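Local coordinates for phosphoribosylaminoimidazole-succinocarboxamide synthase (Saccharomyces cerevisiae, PDB 2CNQ), which catalyses the ATP-dependent joining of L-aspartate to 4-carboxy-5-aminoimidazole ribotide, giving SAICAR in de novo purine biosynthesis, at residues L14-R17 and D22-E25; K197-C202 and I211-T216; E234-T237 and R242-N245. All blocks are in the same frame, centred on the assembly; numbering follows the deposited sequence.

Interaction 1 of 3, residues L14-R17 and D22-E25. With ADP (adenosine-5'-diphosphate), chain B.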
loop_
_atom_site.group_PDB
_atom_site.type_symbol
_atom_site.label_atom_id
_atom_site.label_comp_id
_atom_site.label_asym_id
_atom_site.label_seq_id
_atom_site.Cartn_x
_atom_site.Cartn_y
_atom_site.Cartn_z
ATOM N N LEU A 14 -14.934 9.286 -14.225
ATOM C CA LEU A 14 -14.188 8.223 -13.646
ATOM C C LEU A 14 -12.911 8.072 -14.380
ATOM O O LEU A 14 -12.929 7.868 -15.571
ATOM C CB LEU A 14 -15.017 6.964 -13.713
ATOM C CG LEU A 14 -14.409 5.715 -13.090
ATOM C CD1 LEU A 14 -14.248 5.872 -11.609
ATOM C CD2 LEU A 14 -15.265 4.551 -13.441
ATOM N N VAL A 15 -11.802 8.151 -13.690
ATOM C CA VAL A 15 -10.517 7.909 -14.272
ATOM C C VAL A 15 -10.234 6.447 -14.293
ATOM O O VAL A 15 -9.794 5.916 -15.295
ATOM C CB VAL A 15 -9.445 8.662 -13.531
ATOM C CG1 VAL A 15 -8.079 8.287 -13.999
ATOM C CG2 VAL A 15 -9.701 10.140 -13.689
ATOM N N ALA A 16 -10.455 5.756 -13.196
ATOM C CA ALA A 16 -10.120 4.375 -13.106
ATOM C C ALA A 16 -10.801 3.797 -11.924
ATOM O O ALA A 16 -11.077 4.472 -10.974
ATOM C CB ALA A 16 -8.641 4.206 -12.921
ATOM N N ARG A 17 -10.996 2.502 -11.968
ATOM C CA ARG A 17 -11.109 1.737 -10.759
ATOM C C ARG A 17 -9.982 0.763 -10.736
ATOM O O ARG A 17 -9.811 -0.027 -11.655
ATOM C CB ARG A 17 -12.424 0.985 -10.658
ATOM C CG ARG A 17 -13.584 1.867 -10.453
ATOM C CD ARG A 17 -14.784 1.088 -10.012
ATOM N NE ARG A 17 -15.890 1.930 -9.627
ATOM C CZ ARG A 17 -16.817 2.385 -10.454
ATOM N NH1 ARG A 17 -17.755 3.167 -10.004
ATOM N NH2 ARG A 17 -16.815 2.024 -11.711
ATOM N N ASP A 22 -11.441 3.782 -6.398
ATOM C CA ASP A 22 -12.209 4.407 -7.457
ATOM C C ASP A 22 -11.665 5.796 -7.563
ATOM O O ASP A 22 -11.583 6.494 -6.570
ATOM C CB ASP A 22 -13.685 4.447 -7.147
ATOM C CG ASP A 22 -14.335 3.123 -7.094
ATOM O OD1 ASP A 22 -15.581 3.114 -6.939
ATOM O OD2 ASP A 22 -13.693 2.084 -7.236
ATOM N N ILE A 23 -11.278 6.172 -8.756
ATOM C CA ILE A 23 -10.517 7.382 -8.941
ATOM C C ILE A 23 -11.260 8.238 -9.905
ATOM O O ILE A 23 -11.513 7.805 -11.020
ATOM C CB ILE A 23 -9.153 7.060 -9.419
ATOM C CG1 ILE A 23 -8.488 6.084 -8.449
ATOM C CG2 ILE A 23 -8.329 8.339 -9.558
ATOM C CD1 ILE A 23 -7.225 5.600 -8.909
ATOM N N TYR A 24 -11.610 9.421 -9.485
ATOM C CA TYR A 24 -12.359 10.336 -10.305
ATOM C C TYR A 24 -11.535 11.552 -10.587
ATOM O O TYR A 24 -10.671 11.936 -9.810
ATOM C CB TYR A 24 -13.620 10.767 -9.589
ATOM C CG TYR A 24 -14.566 9.645 -9.378
ATOM C CD1 TYR A 24 -15.555 9.381 -10.294
ATOM C CD2 TYR A 24 -14.452 8.826 -8.279
ATOM C CE1 TYR A 24 -16.422 8.360 -10.109
ATOM C CE2 TYR A 24 -15.313 7.793 -8.092
ATOM C CZ TYR A 24 -16.275 7.553 -9.018
ATOM O OH TYR A 24 -17.164 6.539 -8.877
ATOM N N GLU A 25 -11.872 12.222 -11.664
ATOM C CA GLU A 25 -11.212 13.444 -12.022
ATOM C C GLU A 25 -11.940 14.594 -11.453
ATOM O O GLU A 25 -13.089 14.849 -11.803
ATOM C CB GLU A 25 -11.173 13.569 -13.519
ATOM C CG GLU A 25 -10.726 14.916 -13.976
ATOM C CD GLU A 25 -10.626 14.951 -15.454
ATOM O OE1 GLU A 25 -9.892 14.122 -16.052
ATOM O OE2 GLU A 25 -11.343 15.750 -16.037
HETATM P PB ADP B . -4.280 -1.101 -8.175
HETATM O O1B ADP B . -3.440 -1.308 -7.002
HETATM O O2B ADP B . -3.495 -0.946 -9.409
HETATM O O3B ADP B . -5.340 -2.054 -8.436
HETATM P PA ADP B . -5.621 0.936 -6.694
HETATM O O1A ADP B . -4.654 0.919 -5.596
HETATM O O2A ADP B . -6.947 0.378 -6.484
HETATM O O3A ADP B . -4.991 0.306 -7.989
HETATM O "O5'" ADP B . -5.844 2.403 -7.209
HETATM C "C5'" ADP B . -4.869 3.420 -7.220
HETATM C "C4'" ADP B . -4.437 3.676 -8.633
HETATM O "O4'" ADP B . -4.097 5.060 -8.698
HETATM C "C3'" ADP B . -3.196 2.940 -9.033
HETATM O "O3'" ADP B . -3.156 2.786 -10.431
HETATM C "C2'" ADP B . -2.111 3.909 -8.649
HETATM O "O2'" ADP B . -0.898 3.678 -9.294
HETATM C "C1'" ADP B . -2.737 5.186 -9.060
HETATM N N9 ADP B . -2.246 6.373 -8.425
HETATM C C8 ADP B . -1.878 6.503 -7.149
HETATM N N7 ADP B . -1.571 7.734 -6.834
HETATM C C5 ADP B . -1.746 8.429 -7.969
HETATM C C6 ADP B . -1.624 9.793 -8.322
HETATM N N6 ADP B . -1.267 10.698 -7.433
HETATM N N1 ADP B . -1.808 10.153 -9.587
HETATM C C2 ADP B . -2.208 9.241 -10.467
HETATM N N3 ADP B . -2.435 7.956 -10.239
HETATM C C4 ADP B . -2.190 7.566 -8.990
#
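Arg17 crosses the carboxylate of Asp22 obliquely, and its side chain can be followed outward atom by atom. CB stands 3.8 Å from Asp22 OD2, CG closes to 3.2 Å of that oxygen, and CD passes it at a similar distance. NE then turns to the other oxygen: its N-H gives a salt-bridging hydrogen bond to Asp22 OD1 (3.0 Å, 160° at the hydrogen). OD1 lies in the guanidinium plane; the guanidinium and carboxylate planes are 80° apart, and NE meets OD1 from above the carboxylate plane. NH1, at the tip, comes within 3.6 Å of Tyr24 OH. Both Asp22 OD1 and Tyr24 OH also bond Thr6, while Asp22 OD2 pairs with Arg38. A leucine in place of Arg17 would probably leave Asp22 OD1 without its cationic mate and rob the carboxylate of one of its two salt bridges. The backbones form an antiparallel hairpin with a classic beta bulge: Val15 N and Ala16 N both donate to Ile23 O, at 2.7 and 3.2 Å, and Ile23 N returns a bond to Ala16 O. Leu14, with CG anti to its N (chi1 -178°), lays CD1 over one face of the Tyr24 ring, a CH-pi contact 3.8 Å from the centroid. On the other side of the sheet, Ile23 lines the ADP pocket, its CD1 turned to the ribose.

Interaction 2 of 3, residues K197-C202 and I211-T216. With AMZ (aminoimidazole 4-carboxamide ribonucleotide), chain C.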
loop_
_atom_site.group_PDB
_atom_site.type_symbol
_atom_site.label_atom_id
_atom_site.label_comp_id
_atom_site.label_asym_id
_atom_site.label_seq_id
_atom_site.Cartn_x
_atom_site.Cartn_y
_atom_site.Cartn_z
ATOM N N LYS A 197 15.195 4.840 2.520
ATOM C CA LYS A 197 15.216 5.818 3.566
ATOM C C LYS A 197 13.867 5.930 4.235
ATOM O O LYS A 197 13.763 5.935 5.437
ATOM C CB LYS A 197 15.632 7.139 2.992
ATOM C CG LYS A 197 15.948 8.135 4.040
ATOM C CD LYS A 197 16.395 9.439 3.463
ATOM C CE LYS A 197 17.764 9.373 2.899
ATOM N NZ LYS A 197 18.301 10.751 2.700
ATOM N N LEU A 198 12.820 6.035 3.427
ATOM C CA LEU A 198 11.491 6.138 3.972
ATOM C C LEU A 198 11.151 4.906 4.735
ATOM O O LEU A 198 10.639 4.966 5.830
ATOM C CB LEU A 198 10.470 6.381 2.886
ATOM C CG LEU A 198 10.655 7.629 2.060
ATOM C CD1 LEU A 198 9.612 7.692 0.995
ATOM C CD2 LEU A 198 10.619 8.865 2.910
ATOM N N TYR A 199 11.406 3.769 4.152
ATOM C CA TYR A 199 11.119 2.539 4.821
ATOM C C TYR A 199 11.830 2.459 6.141
ATOM O O TYR A 199 11.237 2.102 7.121
ATOM C CB TYR A 199 11.514 1.350 3.957
ATOM C CG TYR A 199 11.508 0.094 4.727
ATOM C CD1 TYR A 199 10.361 -0.595 4.934
ATOM C CD2 TYR A 199 12.665 -0.380 5.275
ATOM C CE1 TYR A 199 10.355 -1.732 5.710
ATOM C CE2 TYR A 199 12.674 -1.505 6.050
ATOM C CZ TYR A 199 11.508 -2.176 6.260
ATOM O OH TYR A 199 11.597 -3.270 7.042
ATOM N N SER A 200 13.109 2.751 6.168
ATOM C CA SER A 200 13.853 2.598 7.389
ATOM C C SER A 200 13.321 3.482 8.469
ATOM O O SER A 200 13.243 3.064 9.610
ATOM C CB SER A 200 15.307 2.888 7.165
ATOM O OG SER A 200 15.876 1.789 6.497
ATOM N N LYS A 201 12.973 4.701 8.137
ATOM C CA LYS A 201 12.421 5.591 9.122
ATOM C C LYS A 201 11.154 5.026 9.671
ATOM O O LYS A 201 10.918 5.043 10.862
ATOM C CB LYS A 201 12.184 6.935 8.504
ATOM C CG LYS A 201 11.590 7.910 9.454
ATOM C CD LYS A 201 11.455 9.291 8.888
ATOM C CE LYS A 201 10.676 10.163 9.814
ATOM N NZ LYS A 201 10.792 11.568 9.492
ATOM N N CYS A 202 10.295 4.542 8.803
ATOM C CA CYS A 202 9.053 3.995 9.242
ATOM C C CYS A 202 9.239 2.708 9.995
ATOM O O CYS A 202 8.554 2.460 10.962
ATOM C CB CYS A 202 8.119 3.810 8.073
ATOM S SG CYS A 202 7.686 5.332 7.288
ATOM N N ILE A 211 5.707 -3.155 15.950
ATOM C CA ILE A 211 5.435 -3.776 14.676
ATOM C C ILE A 211 6.694 -3.784 13.874
ATOM O O ILE A 211 7.377 -2.797 13.751
ATOM C CB ILE A 211 4.223 -3.181 13.932
ATOM C CG1 ILE A 211 2.932 -3.774 14.529
ATOM C CG2 ILE A 211 4.289 -3.510 12.458
ATOM C CD1 ILE A 211 1.664 -3.228 13.935
ATOM N N ILE A 212 6.948 -4.936 13.310
ATOM C CA ILE A 212 7.962 -5.084 12.303
ATOM C C ILE A 212 7.311 -4.876 10.974
ATOM O O ILE A 212 6.403 -5.592 10.606
ATOM C CB ILE A 212 8.586 -6.461 12.380
ATOM C CG1 ILE A 212 9.416 -6.577 13.648
ATOM C CG2 ILE A 212 9.433 -6.694 11.155
ATOM C CD1 ILE A 212 9.902 -7.952 13.929
ATOM N N ILE A 213 7.769 -3.891 10.239
ATOM C CA ILE A 213 7.340 -3.733 8.875
ATOM C C ILE A 213 8.238 -4.623 8.076
ATOM O O ILE A 213 9.396 -4.318 7.861
ATOM C CB ILE A 213 7.458 -2.307 8.398
ATOM C CG1 ILE A 213 6.770 -1.340 9.333
ATOM C CG2 ILE A 213 6.878 -2.228 7.011
ATOM C CD1 ILE A 213 6.912 0.073 8.952
ATOM N N ALA A 214 7.749 -5.762 7.669
ATOM C CA ALA A 214 8.595 -6.686 6.992
ATOM C C ALA A 214 9.006 -6.164 5.645
ATOM O O ALA A 214 10.154 -6.261 5.252
ATOM C CB ALA A 214 7.906 -7.978 6.829
ATOM N N ASP A 215 8.042 -5.619 4.939
ATOM C CA ASP A 215 8.242 -5.115 3.623
ATOM C C ASP A 215 7.079 -4.207 3.307
ATOM O O ASP A 215 6.094 -4.147 4.019
ATOM C CB ASP A 215 8.426 -6.253 2.630
ATOM C CG ASP A 215 7.314 -7.231 2.599
ATOM O OD1 ASP A 215 7.612 -8.371 2.226
ATOM O OD2 ASP A 215 6.168 -6.857 2.869
ATOM N N THR A 216 7.221 -3.482 2.225
ATOM C CA THR A 216 6.182 -2.589 1.829
ATOM C C THR A 216 6.384 -2.222 0.391
ATOM O O THR A 216 7.475 -2.277 -0.116
ATOM C CB THR A 216 6.203 -1.324 2.689
ATOM O OG1 THR A 216 4.979 -0.636 2.550
ATOM C CG2 THR A 216 7.303 -0.391 2.354
HETATM O O5 AMZ C . -0.170 -3.734 -4.597
HETATM C C6 AMZ C . 0.803 -4.238 -5.119
HETATM N N2 AMZ C . 0.958 -4.345 -6.433
HETATM C C3A AMZ C . 1.896 -4.743 -4.311
HETATM C C7A AMZ C . 1.933 -4.771 -2.950
HETATM N N3 AMZ C . 1.090 -4.304 -2.010
HETATM N N1 AMZ C . 3.019 -5.294 -4.802
HETATM C C5 AMZ C . 3.750 -5.644 -3.768
HETATM N N AMZ C . 3.090 -5.346 -2.626
HETATM C C1 AMZ C . 3.605 -5.520 -1.290
HETATM C C2 AMZ C . 3.155 -6.782 -0.616
HETATM C C3 AMZ C . 4.276 -7.045 0.348
HETATM O O2 AMZ C . 4.054 -6.206 1.459
HETATM O O1 AMZ C . 1.896 -6.581 -0.009
HETATM O O AMZ C . 4.991 -5.658 -1.423
HETATM C C AMZ C . 5.480 -6.562 -0.444
HETATM C C4 AMZ C . 6.260 -7.654 -1.099
HETATM O O3 AMZ C . 5.351 -8.547 -1.721
HETATM P P AMZ C . 5.926 -9.901 -2.339
HETATM O OP1 AMZ C . 6.710 -9.540 -3.557
HETATM O O4 AMZ C . 4.682 -10.691 -2.672
HETATM O OP2 AMZ C . 6.792 -10.581 -1.329
#
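Tyr199 OH donates to the carbonyl oxygen Ile213 O over 2.6 Å, with the hydroxyl almost in line with the C=O bond (angle 167°). This bond fastens helix 185-209 to the strand that follows it, an alpha/beta layer packing in which the chain reverses after the helix and the two segments run nearly antiparallel, 159° between directions and 9.6 Å between axes. The tyrosine spans that gap because CG is anti to the backbone N (chi1 167°), which carries the phenol across to the sheet. The carbonyl sits at the ring edge near its plane; CE1 lies 3.7 Å from Ile213 CG2, and Thr216 CG2 approaches CD1 obliquely at 4.0 Å. The other branch of Ile213 runs back to the helix, where CD1 touches Cys202 CB at 4.0 Å and also the carbonyl oxygen Cys202 O. Thr216 spends its hydroxyl elsewhere, on Ser241. Ile213 and Thr216 point to the helix, whereas the two residues between them, Ala214 and Asp215, both point away; helical backbone angles at Ala214 account for the break in alternation, consistent with a bulge where Ala214 and Asp215 both bond the backbone of Arg242. Asp215 thereby faces the ligand. There the ribose hydroxyl O2 of AMZ donates to Asp215 OD2 over 2.6 Å, while Asp215 OD1 forms a salt bridge with Arg242 NH2.

Interaction 3 of 3, residues E234-T237 and R242-N245. With AMZ (aminoimidazole 4-carboxamide ribonucleotide), chain C.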
loop_
_atom_site.group_PDB
_atom_site.type_symbol
_atom_site.label_atom_id
_atom_site.label_comp_id
_atom_site.label_asym_id
_atom_site.label_seq_id
_atom_site.Cartn_x
_atom_site.Cartn_y
_atom_site.Cartn_z
ATOM N N GLU A 234 -1.030 4.815 -1.797
ATOM C CA GLU A 234 -1.161 4.563 -0.404
ATOM C C GLU A 234 0.193 4.266 0.170
ATOM O O GLU A 234 1.103 3.866 -0.516
ATOM C CB GLU A 234 -2.116 3.420 -0.137
ATOM C CG GLU A 234 -1.544 2.081 -0.506
ATOM C CD GLU A 234 -2.494 0.959 -0.292
ATOM O OE1 GLU A 234 -2.373 -0.018 -1.055
ATOM O OE2 GLU A 234 -3.322 1.027 0.617
ATOM N N VAL A 235 0.282 4.451 1.459
ATOM C CA VAL A 235 1.550 4.340 2.139
ATOM C C VAL A 235 1.367 3.505 3.366
ATOM O O VAL A 235 0.577 3.839 4.222
ATOM C CB VAL A 235 2.080 5.705 2.513
ATOM C CG1 VAL A 235 3.416 5.537 3.162
ATOM C CG2 VAL A 235 2.160 6.602 1.320
ATOM N N LEU A 236 2.140 2.442 3.421
ATOM C CA LEU A 236 2.306 1.628 4.612
ATOM C C LEU A 236 0.967 1.285 5.197
ATOM O O LEU A 236 0.700 1.428 6.378
ATOM C CB LEU A 236 3.241 2.297 5.584
ATOM C CG LEU A 236 4.675 2.154 5.149
ATOM C CD1 LEU A 236 5.521 3.222 5.776
ATOM C CD2 LEU A 236 5.195 0.784 5.508
ATOM N N THR A 237 0.137 0.725 4.345
ATOM C CA THR A 237 -1.100 0.157 4.788
ATOM C C THR A 237 -0.947 -1.329 4.817
ATOM O O THR A 237 -0.014 -1.885 4.305
ATOM C CB THR A 237 -2.246 0.534 3.909
ATOM O OG1 THR A 237 -2.149 -0.251 2.729
ATOM C CG2 THR A 237 -2.278 2.003 3.590
ATOM N N ARG A 242 3.609 -5.732 4.800
ATOM C CA ARG A 242 3.474 -6.790 5.754
ATOM C C ARG A 242 3.904 -6.273 7.082
ATOM O O ARG A 242 4.965 -5.696 7.224
ATOM C CB ARG A 242 4.282 -7.980 5.360
ATOM C CG ARG A 242 3.695 -8.683 4.205
ATOM C CD ARG A 242 4.614 -9.752 3.744
ATOM N NE ARG A 242 4.033 -10.457 2.624
ATOM C CZ ARG A 242 4.645 -10.708 1.493
ATOM N NH1 ARG A 242 4.018 -11.447 0.620
ATOM N NH2 ARG A 242 5.837 -10.230 1.214
ATOM N N PHE A 243 3.023 -6.458 8.046
ATOM C CA PHE A 243 3.223 -6.015 9.387
ATOM C C PHE A 243 3.203 -7.191 10.305
ATOM O O PHE A 243 2.233 -7.932 10.329
ATOM C CB PHE A 243 2.123 -5.068 9.783
ATOM C CG PHE A 243 2.062 -3.828 8.996
ATOM C CD1 PHE A 243 0.880 -3.404 8.438
ATOM C CD2 PHE A 243 3.164 -3.038 8.835
ATOM C CE1 PHE A 243 0.806 -2.198 7.770
ATOM C CE2 PHE A 243 3.092 -1.857 8.144
ATOM C CZ PHE A 243 1.903 -1.429 7.627
ATOM N N TRP A 244 4.269 -7.326 11.066
ATOM C CA TRP A 244 4.417 -8.401 11.997
ATOM C C TRP A 244 4.493 -7.853 13.377
ATOM O O TRP A 244 4.965 -6.780 13.624
ATOM C CB TRP A 244 5.681 -9.155 11.713
ATOM C CG TRP A 244 5.700 -9.799 10.400
ATOM C CD1 TRP A 244 4.639 -10.156 9.640
ATOM C CD2 TRP A 244 6.851 -10.201 9.692
ATOM N NE1 TRP A 244 5.063 -10.750 8.510
ATOM C CE2 TRP A 244 6.425 -10.805 8.522
ATOM C CE3 TRP A 244 8.219 -10.093 9.938
ATOM C CZ2 TRP A 244 7.300 -11.337 7.616
ATOM C CZ3 TRP A 244 9.087 -10.599 9.039
ATOM C CH2 TRP A 244 8.632 -11.206 7.874
ATOM N N ASN A 245 4.017 -8.635 14.307
ATOM C CA ASN A 245 4.145 -8.297 15.693
ATOM C C ASN A 245 5.552 -8.560 16.145
ATOM O O ASN A 245 6.055 -9.668 16.035
ATOM C CB ASN A 245 3.148 -9.134 16.455
ATOM C CG ASN A 245 3.111 -8.800 17.889
ATOM O OD1 ASN A 245 2.279 -7.983 18.301
ATOM N ND2 ASN A 245 3.946 -9.392 18.664
HETATM O O5 AMZ C . -0.170 -3.734 -4.597
HETATM C C6 AMZ C . 0.803 -4.238 -5.119
HETATM N N2 AMZ C . 0.958 -4.345 -6.433
HETATM C C3A AMZ C . 1.896 -4.743 -4.311
HETATM C C7A AMZ C . 1.933 -4.771 -2.950
HETATM N N3 AMZ C . 1.090 -4.304 -2.010
HETATM N N1 AMZ C . 3.019 -5.294 -4.802
HETATM C C5 AMZ C . 3.750 -5.644 -3.768
HETATM N N AMZ C . 3.090 -5.346 -2.626
HETATM C C1 AMZ C . 3.605 -5.520 -1.290
HETATM C C2 AMZ C . 3.155 -6.782 -0.616
HETATM C C3 AMZ C . 4.276 -7.045 0.348
HETATM O O2 AMZ C . 4.054 -6.206 1.459
HETATM O O1 AMZ C . 1.896 -6.581 -0.009
HETATM O O AMZ C . 4.991 -5.658 -1.423
HETATM C C AMZ C . 5.480 -6.562 -0.444
HETATM C C4 AMZ C . 6.260 -7.654 -1.099
HETATM O O3 AMZ C . 5.351 -8.547 -1.721
HETATM P P AMZ C . 5.926 -9.901 -2.339
HETATM O OP1 AMZ C . 6.710 -9.540 -3.557
HETATM O O4 AMZ C . 4.682 -10.691 -2.672
HETATM O OP2 AMZ C . 6.792 -10.581 -1.329
#
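The ring of Phe243 presents its edge to the carbonyl of Leu236. Its tip atom CZ lies 3.3 Å from Leu236 O, which is near the ring plane, and CE1 is 3.5 Å from Thr237 C, which stands oblique to the ring. With CG anti to the carbonyl carbon (chi1 -63°), the ring is swung toward the 234-237 bend. Beside it, Leu236 CD2 packs loosely on Phe243 CE2 at 4.3 Å. The second flat group, the guanidinium of Arg242, belongs to the preceding residue and is turned away to the ligand. One of its faces carries the ribose carbon C3 of AMZ, and its edge holds the phosphate: Arg242 NH2 donates to AMZ OP2 in the guanidinium plane (2.7 Å, 168°), with only a weak, long bond from NH1 to O4. Gln261 takes NH1, which together with the phosphate is likely to restrict the rotation of the group. Strand 228-245 thus supplies the AMZ pocket with a phosphate-holding arginine while its neighbour Phe243 packs on the bend. Within the bend, Thr237 OG1 donates to Glu234 OE2 over 2.7 Å, meeting it from above the carboxylate plane; Arg21 pairs with that same oxygen. No hydrogen bond joins the two segments, and the aromatic C-H edge facing Leu236 O is consistent with weak electrostatic attraction, the carbonyl also receiving a weak bond from Trp64.

From the N terminus, interaction 1 comes first, closing the short hairpin connection between strands 14-17 and 21-25 of the four-stranded antiparallel sheet that borders ADP. Much later, interaction 2 packs the middle of helix 185-209 against the start of strand 211-223, and interaction 3 then folds a bend of strand 228-245 against its own continuation. The three are in series; none nests or crosses. Interactions 2 and 3 meet in the mixed sheet, where Ile212 N lies 2.7 Å from Trp244 O, Cys202 and Thr216 pack on Leu236, and both contacts touch AMZ. Interaction 1 stands apart, its centre about 25 Å from that of interaction 3 and 29 Å from that of interaction 2.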